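Local coordinates for GTP-binding protein (Sulfolobus solfataricus P2, PDB 2QTF) that hydrolyses GTP, for which it is specific, and associates with the 50S ribosomal subunit, with a possible role in protein synthesis or ribosome biogenesis, at residues K347-Q350 with L351-L355; V39-Y42 with I43-K47. All blocks are in the same frame, centred on the assembly; numbering follows the deposited sequence.

Two local contacts sit on opposite sides of the chain's centre, their centres about 54 Å apart and their nearest atoms about 40 Å apart. Interaction 2 comes first along the chain: residues 39-47 carry the loop after strand 25-31 into helix 45-52, beside the parallel four-stranded sheet of the N-terminal region. Interaction 1, residues 347-355, is the end of helix 341-355, the last helix of the GTPase domain, packed on its mixed six-stranded sheet. They share neither sheet nor helix and do not touch. One shows how a helix is entered from a tight turn in the N-terminal region; the other ties the last two turns of the final helix to one another where they pack on the sheet.

Interaction 1 of 2, residues K347-Q350 with L351-L355; sequences KIYQ and LATQL
From Lys347 to Gln354 the backbone runs as regular alpha-helix, with the amides of Leu351, Ala352, Thr353 and Gln354 bonded to the carbonyl oxygens of Lys347, Ile348, Tyr349 and Gln350 in the i to i-4 pattern. These are the last two turns of helix 341-355, which closes the P-loop GTPase domain.

The side-chain contact centres on Tyr349 and Thr353, one turn apart. With OG1 beside its own backbone nitrogen (chi1 -58°), Thr353 turns its hydroxyl back along the helix and donates it to Tyr349 O, OG1 to O being 2.9 Å. That carbonyl also receives Thr353 N at 2.9 Å from Tyr349 O, so two donors from one residue hold the same oxygen. The same hydroxyl lies over one face of the Tyr349 ring, displaced toward the rim, with OG1 closest to CE2 of Tyr349 at 3.5 Å. The tyrosine ring reaches this place because its CG is anti to the backbone nitrogen (chi1 -175°); its OH goes on to a hydrogen bond with Asn225.

On one flank of the helix Ile348 and Ala352 both pack on Ile228 of strand 226-232, while on another Gln350, Leu351 and Gln354 meet Phe328 of strand 327-332. Lys347 NZ makes a salt bridge with Asp329 on that same strand and only a weak bond, 3.4 Å, to OE1 of Gln350. The helix thus packs against the mixed sheet of the G domain, whose loops are inferred to bind GTP.

At Tyr349 O the two donors come from opposite faces of the carbonyl plane: Thr353 N is tilted modestly from it, whereas Thr353 OG1 stands well above it, 38° out of plane.

Interaction 2 of 2, residues V39-Y42 with I43-K47; sequences VKFY and IQYDK
The Phe41 ring has a neighbour over each face: CD1 of Tyr45 over one, at 3.5 Å from Phe41 CE2, and CB of Lys40 over the opposite one, set toward the rim. Phe41 and Tyr45 run side by side and point the same way, yet their rings are neither stacked nor edge-to-face: the planes meet at 52° with centroids 5.2 Å apart. Tyr45 brings CD1 and CE1 to CE2 and CZ of Phe41. The Tyr42 ring forms an edge-to-face pair with His70 and packs on Leu66 and Ile62.

Phe41, Tyr42 and Ile43 form a classic gamma turn centred on Tyr42, whose phi is positive, just ahead of helix 45-52. Ile43 N points back to Phe41 O at 2.6 Å, a weak and bent bond. After the turn Gln44 takes the N-cap position of helix 45-52, and its side chain NE2 is bonded to Ser36 O, joining the start of the helix to the preceding loop.

The side chains of Tyr42 and Ile43 cross at about a right angle, with CD2 of Tyr42 at 3.8 Å from CG2 of Ile43. Ile43 goes on to Leu60 and Ile62 of strand 59-62, and to Leu48 and Ile51 of helix 45-52, which follows it.

Beyond the one weak backbone bond, the contact is apolar, made by aromatic and aliphatic carbon surfaces; the tight turn is therefore probably held by the packing of its side chains more than by its hydrogen bond.

Interaction 1 of 2, residues K347-Q350 with L351-L355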
# COMPACT_ATOMS: atom_id res chain seq x y z
N LYS A 347 2.25 -23.56 -8.81
CA LYS A 347 3.56 -22.85 -8.93
C LYS A 347 4.12 -22.39 -7.57
O LYS A 347 5.31 -22.51 -7.35
CB LYS A 347 3.44 -21.64 -9.85
CG LYS A 347 3.11 -22.05 -11.27
CD LYS A 347 4.40 -22.66 -11.90
CE LYS A 347 4.05 -23.26 -13.31
NZ LYS A 347 5.39 -23.55 -13.78
N ILE A 348 3.28 -21.98 -6.66
CA ILE A 348 3.74 -21.68 -5.29
C ILE A 348 4.29 -22.89 -4.56
O ILE A 348 5.37 -22.85 -3.95
CB ILE A 348 2.60 -21.06 -4.50
CG1 ILE A 348 2.40 -19.60 -5.04
CG2 ILE A 348 2.98 -20.99 -3.02
CD1 ILE A 348 1.10 -19.04 -4.56
N TYR A 349 3.58 -24.01 -4.68
CA TYR A 349 4.17 -25.28 -4.20
C TYR A 349 5.53 -25.58 -4.86
O TYR A 349 6.51 -25.98 -4.20
CB TYR A 349 3.18 -26.51 -4.46
CG TYR A 349 3.76 -27.78 -3.85
CD1 TYR A 349 3.70 -27.97 -2.44
CD2 TYR A 349 4.33 -28.74 -4.64
CE1 TYR A 349 4.23 -29.14 -1.85
CE2 TYR A 349 4.86 -29.93 -4.08
CZ TYR A 349 4.80 -30.11 -2.70
OH TYR A 349 5.33 -31.25 -2.16
N GLN A 350 5.65 -25.43 -6.15
CA GLN A 350 6.90 -25.80 -6.77
C GLN A 350 8.01 -24.84 -6.33
O GLN A 350 9.16 -25.21 -6.19
CB GLN A 350 6.81 -25.68 -8.29
CG GLN A 350 5.95 -26.72 -9.09
CD GLN A 350 5.57 -26.19 -10.53
OE1 GLN A 350 6.39 -25.50 -11.19
NE2 GLN A 350 4.33 -26.49 -10.98
N LEU A 351 7.65 -23.57 -6.14
CA LEU A 351 8.66 -22.57 -5.65
C LEU A 351 9.08 -22.98 -4.25
O LEU A 351 10.26 -22.96 -3.91
CB LEU A 351 7.99 -21.18 -5.65
CG LEU A 351 8.76 -19.95 -5.09
CD1 LEU A 351 10.16 -19.86 -5.70
CD2 LEU A 351 7.80 -18.73 -5.55
N ALA A 352 8.12 -23.35 -3.43
CA ALA A 352 8.35 -23.70 -2.01
C ALA A 352 9.26 -24.96 -1.91
O ALA A 352 10.22 -25.01 -1.11
CB ALA A 352 7.05 -23.86 -1.23
N THR A 353 9.03 -25.89 -2.82
CA THR A 353 9.89 -27.07 -3.01
C THR A 353 11.28 -26.66 -3.49
O THR A 353 12.27 -27.08 -2.88
CB THR A 353 9.26 -28.05 -4.06
OG1 THR A 353 7.95 -28.40 -3.57
CG2 THR A 353 10.10 -29.31 -4.17
N GLN A 354 11.38 -25.85 -4.55
CA GLN A 354 12.69 -25.33 -4.92
C GLN A 354 13.49 -24.65 -3.77
O GLN A 354 14.72 -24.92 -3.59
CB GLN A 354 12.60 -24.44 -6.14
CG GLN A 354 13.89 -23.68 -6.42
CD GLN A 354 13.74 -22.79 -7.65
OE1 GLN A 354 13.31 -23.24 -8.71
NE2 GLN A 354 14.09 -21.52 -7.51
N LEU A 355 12.82 -23.83 -2.97
CA LEU A 355 13.47 -23.15 -1.90
C LEU A 355 13.98 -24.18 -0.88
O LEU A 355 15.07 -24.01 -0.35
CB LEU A 355 12.52 -22.17 -1.21
CG LEU A 355 12.19 -20.97 -2.14
CD1 LEU A 355 11.03 -20.20 -1.56
CD2 LEU A 355 13.47 -20.11 -2.37

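Interaction 2 of 2, residues V39-Y42 with I43-K47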
# COMPACT_ATOMS: atom_id res chain seq x y z
N VAL A 39 -12.84 27.70 4.26
CA VAL A 39 -11.59 28.22 4.80
C VAL A 39 -11.24 27.60 6.13
O VAL A 39 -10.04 27.36 6.43
CB VAL A 39 -11.66 29.76 5.01
CG1 VAL A 39 -10.30 30.26 5.48
CG2 VAL A 39 -12.11 30.48 3.68
N LYS A 40 -12.26 27.32 6.94
CA LYS A 40 -12.04 26.67 8.21
C LYS A 40 -12.04 25.16 8.11
O LYS A 40 -11.16 24.53 8.69
CB LYS A 40 -13.06 27.09 9.27
CG LYS A 40 -13.10 28.61 9.57
CD LYS A 40 -14.26 28.94 10.52
CE LYS A 40 -14.09 28.24 11.96
NZ LYS A 40 -15.18 28.44 13.03
N PHE A 41 -13.00 24.57 7.40
CA PHE A 41 -13.23 23.14 7.55
C PHE A 41 -12.88 22.35 6.33
O PHE A 41 -13.07 21.12 6.28
CB PHE A 41 -14.71 22.94 7.85
CG PHE A 41 -15.16 23.67 9.11
CD1 PHE A 41 -14.82 23.18 10.38
CD2 PHE A 41 -15.89 24.86 8.98
CE1 PHE A 41 -15.25 23.86 11.61
CE2 PHE A 41 -16.31 25.55 10.13
CZ PHE A 41 -16.01 25.05 11.47
N TYR A 42 -12.45 23.07 5.30
CA TYR A 42 -12.14 22.42 3.99
C TYR A 42 -13.40 21.86 3.31
O TYR A 42 -13.87 22.35 2.21
CB TYR A 42 -11.00 21.29 4.14
CG TYR A 42 -10.62 20.78 2.77
CD1 TYR A 42 -9.80 21.55 1.95
CD2 TYR A 42 -11.20 19.71 2.24
CE1 TYR A 42 -9.52 21.16 0.66
CE2 TYR A 42 -10.93 19.25 0.93
CZ TYR A 42 -10.11 20.01 0.16
OH TYR A 42 -9.85 19.62 -1.12
N ILE A 43 -13.97 20.79 3.89
CA ILE A 43 -15.24 20.32 3.39
C ILE A 43 -16.38 21.26 3.89
O ILE A 43 -16.13 22.09 4.73
CB ILE A 43 -15.56 18.82 3.77
CG1 ILE A 43 -15.68 18.66 5.24
CG2 ILE A 43 -14.38 17.87 3.18
CD1 ILE A 43 -16.30 17.24 5.69
N GLN A 44 -17.58 21.09 3.38
CA GLN A 44 -18.68 22.00 3.75
C GLN A 44 -19.15 21.70 5.17
O GLN A 44 -19.03 20.55 5.66
CB GLN A 44 -19.82 21.89 2.71
CG GLN A 44 -19.43 22.56 1.23
CD GLN A 44 -18.51 23.88 1.22
OE1 GLN A 44 -18.78 24.88 1.92
NE2 GLN A 44 -17.37 23.82 0.45
N TYR A 45 -19.58 22.75 5.88
CA TYR A 45 -19.89 22.60 7.26
C TYR A 45 -21.03 21.63 7.50
O TYR A 45 -21.00 20.84 8.42
CB TYR A 45 -20.23 23.98 7.77
CG TYR A 45 -20.52 24.07 9.26
CD1 TYR A 45 -19.47 24.04 10.19
CD2 TYR A 45 -21.86 24.27 9.75
CE1 TYR A 45 -19.71 24.18 11.51
CE2 TYR A 45 -22.10 24.38 11.13
CZ TYR A 45 -21.04 24.40 12.01
OH TYR A 45 -21.12 24.51 13.41
N ASP A 46 -22.04 21.66 6.66
CA ASP A 46 -23.16 20.75 6.86
C ASP A 46 -22.73 19.26 6.63
O ASP A 46 -23.14 18.38 7.37
CB ASP A 46 -24.34 21.05 5.95
CG ASP A 46 -23.98 21.18 4.46
OD1 ASP A 46 -22.88 20.87 3.95
OD2 ASP A 46 -24.88 21.60 3.71
N LYS A 47 -21.92 19.00 5.60
CA LYS A 47 -21.39 17.64 5.45
C LYS A 47 -20.57 17.20 6.69
O LYS A 47 -20.62 16.05 7.19
CB LYS A 47 -20.60 17.57 4.11
CG LYS A 47 -20.20 16.18 3.78
CD LYS A 47 -21.33 15.16 3.79
CE LYS A 47 -22.28 15.28 2.58
NZ LYS A 47 -23.28 14.05 2.50